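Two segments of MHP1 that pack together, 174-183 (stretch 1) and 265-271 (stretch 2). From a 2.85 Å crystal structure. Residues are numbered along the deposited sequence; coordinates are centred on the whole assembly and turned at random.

Stretch 1 174-183: VLLAMGVYMV
Stretch 2 (265-271) IIFGFIG

Both stretches are helical throughout, each a piece of a longer helix. Their N-to-C directions run the same way, inclined by 36°, and the axes come no closer than 10.5 Å. G179 lies level with F267, CA to CA 7.4 Å; further along, V183 CA and I270 CA are 6.7 Å apart. Backbone hydrogen bonds from residue i+4 to residue i keep each helix regular, for example V183 N to G179 O at 3.1 Å and I270 N to I266 O at 3.2 Å. No hydrogen bond crosses the interface. Apolar packing holds it, with 363 Å² buried in all.

The main hollow is at G179, which has no side chain. The F267 ring fills it. F267 leaves its helix sideways, but chi1 m (-67°) and chi2 71° bring the ring end across. F267 CZ reaches 4.0 Å from G179 CA and 3.5 Å from L175 O, which lies at the ring edge. A CB on G179 would sit 2.7 Å from F267 CZ, a clash, so glycine suits this place.

I270 is the second bump. It points toward stretch 1 with chi1 m and chi2 t, extending CD1 to 3.7 Å from G179 O and 3.7 Å from M182 CB. V183, chi1 t, closes over the same side chain: V183 CG2 is 3.7 Å from I270 CG1. The same methyl, V183 CG2, meets the edge of the F269 ring at CE2, 4.0 Å away. F269 has chi1 t and chi2 86°.

At the other end, I266 points toward stretch 1 with chi1 m and chi2 t. L176 starts away from stretch 2, yet its t, p rotamer brings its end back, with L176 CD1 3.5 Å from I266 CD1. Branched aliphatic side chains suit these close methyl contacts. V174, A177 and Y181 make no contact with stretch 2 and lie on the surface.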

# COMPACT_ATOMS: atom_id res chain seq x y z
N VAL A 174 -17.98 -10.69 -6.56
CA VAL A 174 -19.04 -9.71 -6.77
C VAL A 174 -18.55 -8.53 -7.60
O VAL A 174 -19.19 -8.16 -8.60
CB VAL A 174 -19.58 -9.20 -5.44
CG1 VAL A 174 -20.49 -7.98 -5.66
CG2 VAL A 174 -20.33 -10.30 -4.75
N LEU A 175 -17.42 -7.95 -7.18
CA LEU A 175 -16.71 -6.89 -7.93
C LEU A 175 -16.31 -7.28 -9.37
O LEU A 175 -16.46 -6.48 -10.29
CB LEU A 175 -15.46 -6.44 -7.17
CG LEU A 175 -15.70 -5.46 -6.03
CD1 LEU A 175 -14.39 -4.91 -5.51
CD2 LEU A 175 -16.56 -4.35 -6.52
N LEU A 176 -15.78 -8.48 -9.56
CA LEU A 176 -15.45 -8.96 -10.91
C LEU A 176 -16.67 -9.00 -11.83
O LEU A 176 -16.58 -8.67 -13.02
CB LEU A 176 -14.81 -10.34 -10.85
CG LEU A 176 -14.52 -10.92 -12.24
CD1 LEU A 176 -13.66 -9.93 -13.03
CD2 LEU A 176 -13.88 -12.30 -12.16
N ALA A 177 -17.82 -9.42 -11.30
CA ALA A 177 -19.05 -9.52 -12.09
C ALA A 177 -19.65 -8.14 -12.31
O ALA A 177 -19.97 -7.80 -13.43
CB ALA A 177 -20.06 -10.46 -11.44
N MET A 178 -19.80 -7.36 -11.24
CA MET A 178 -20.28 -5.99 -11.41
C MET A 178 -19.45 -5.31 -12.49
O MET A 178 -19.95 -4.44 -13.20
CB MET A 178 -20.17 -5.18 -10.11
CG MET A 178 -20.89 -5.79 -8.90
SD MET A 178 -21.17 -4.62 -7.52
CE MET A 178 -22.12 -3.35 -8.37
N GLY A 179 -18.19 -5.71 -12.64
CA GLY A 179 -17.30 -5.08 -13.61
C GLY A 179 -17.47 -5.57 -15.04
O GLY A 179 -17.50 -4.76 -15.96
N VAL A 180 -17.54 -6.89 -15.23
CA VAL A 180 -17.85 -7.45 -16.55
C VAL A 180 -19.24 -7.02 -17.12
O VAL A 180 -19.38 -6.73 -18.31
CB VAL A 180 -17.68 -8.98 -16.57
CG1 VAL A 180 -18.68 -9.62 -17.51
CG2 VAL A 180 -16.27 -9.33 -16.98
N TYR A 181 -20.25 -6.95 -16.27
CA TYR A 181 -21.50 -6.33 -16.68
C TYR A 181 -21.26 -4.89 -17.16
O TYR A 181 -21.78 -4.51 -18.20
CB TYR A 181 -22.50 -6.36 -15.52
CG TYR A 181 -23.88 -5.82 -15.83
CD1 TYR A 181 -24.66 -6.35 -16.86
CD2 TYR A 181 -24.41 -4.79 -15.07
CE1 TYR A 181 -25.94 -5.85 -17.14
CE2 TYR A 181 -25.68 -4.29 -15.33
CZ TYR A 181 -26.44 -4.82 -16.36
OH TYR A 181 -27.69 -4.30 -16.59
N MET A 182 -20.47 -4.11 -16.41
CA MET A 182 -20.15 -2.71 -16.77
C MET A 182 -19.56 -2.51 -18.16
O MET A 182 -20.00 -1.62 -18.88
CB MET A 182 -19.19 -2.09 -15.76
CG MET A 182 -19.81 -1.10 -14.79
SD MET A 182 -18.64 -0.54 -13.51
CE MET A 182 -19.59 0.85 -12.84
N VAL A 183 -18.56 -3.30 -18.54
CA VAL A 183 -18.05 -3.31 -19.92
C VAL A 183 -19.14 -3.64 -20.94
O VAL A 183 -19.16 -3.08 -22.03
CB VAL A 183 -16.90 -4.31 -20.10
CG1 VAL A 183 -16.74 -4.67 -21.56
CG2 VAL A 183 -15.62 -3.72 -19.56
N ILE A 265 -6.12 -4.51 -14.79
CA ILE A 265 -6.26 -4.44 -16.24
C ILE A 265 -7.73 -4.27 -16.68
O ILE A 265 -8.03 -3.43 -17.52
CB ILE A 265 -5.63 -5.68 -16.92
CG1 ILE A 265 -4.13 -5.50 -17.08
CG2 ILE A 265 -6.25 -5.97 -18.29
CD1 ILE A 265 -3.52 -6.54 -17.96
N ILE A 266 -8.63 -5.05 -16.10
CA ILE A 266 -10.07 -4.92 -16.37
C ILE A 266 -10.60 -3.53 -15.99
O ILE A 266 -11.40 -2.95 -16.74
CB ILE A 266 -10.92 -5.94 -15.58
CG1 ILE A 266 -10.55 -7.37 -15.97
CG2 ILE A 266 -12.40 -5.69 -15.82
CD1 ILE A 266 -11.34 -8.39 -15.21
N PHE A 267 -10.20 -3.01 -14.83
CA PHE A 267 -10.73 -1.72 -14.38
C PHE A 267 -9.99 -0.51 -14.96
O PHE A 267 -10.56 0.56 -15.13
CB PHE A 267 -10.89 -1.68 -12.85
CG PHE A 267 -11.95 -2.61 -12.35
CD1 PHE A 267 -11.76 -3.99 -12.38
CD2 PHE A 267 -13.17 -2.13 -11.90
CE1 PHE A 267 -12.75 -4.87 -11.94
CE2 PHE A 267 -14.17 -3.02 -11.47
CZ PHE A 267 -13.94 -4.38 -11.49
N GLY A 268 -8.71 -0.69 -15.30
CA GLY A 268 -8.00 0.32 -16.04
C GLY A 268 -8.68 0.49 -17.38
O GLY A 268 -8.99 1.61 -17.76
N PHE A 269 -8.93 -0.61 -18.08
CA PHE A 269 -9.69 -0.56 -19.33
C PHE A 269 -11.05 0.17 -19.21
O PHE A 269 -11.41 0.93 -20.09
CB PHE A 269 -9.87 -1.96 -19.94
CG PHE A 269 -10.75 -1.98 -21.17
CD1 PHE A 269 -10.23 -1.73 -22.42
CD2 PHE A 269 -12.11 -2.24 -21.06
CE1 PHE A 269 -11.05 -1.74 -23.55
CE2 PHE A 269 -12.94 -2.25 -22.17
CZ PHE A 269 -12.40 -2.00 -23.42
N ILE A 270 -11.79 -0.04 -18.13
CA ILE A 270 -13.04 0.71 -17.97
C ILE A 270 -12.82 2.24 -17.86
O ILE A 270 -13.56 3.03 -18.45
CB ILE A 270 -13.92 0.17 -16.82
CG1 ILE A 270 -14.43 -1.22 -17.18
CG2 ILE A 270 -15.08 1.11 -16.53
CD1 ILE A 270 -15.54 -1.70 -16.31
N GLY A 271 -11.80 2.66 -17.12
CA GLY A 271 -11.50 4.08 -17.02
C GLY A 271 -11.09 4.70 -18.35
O GLY A 271 -11.53 5.80 -18.71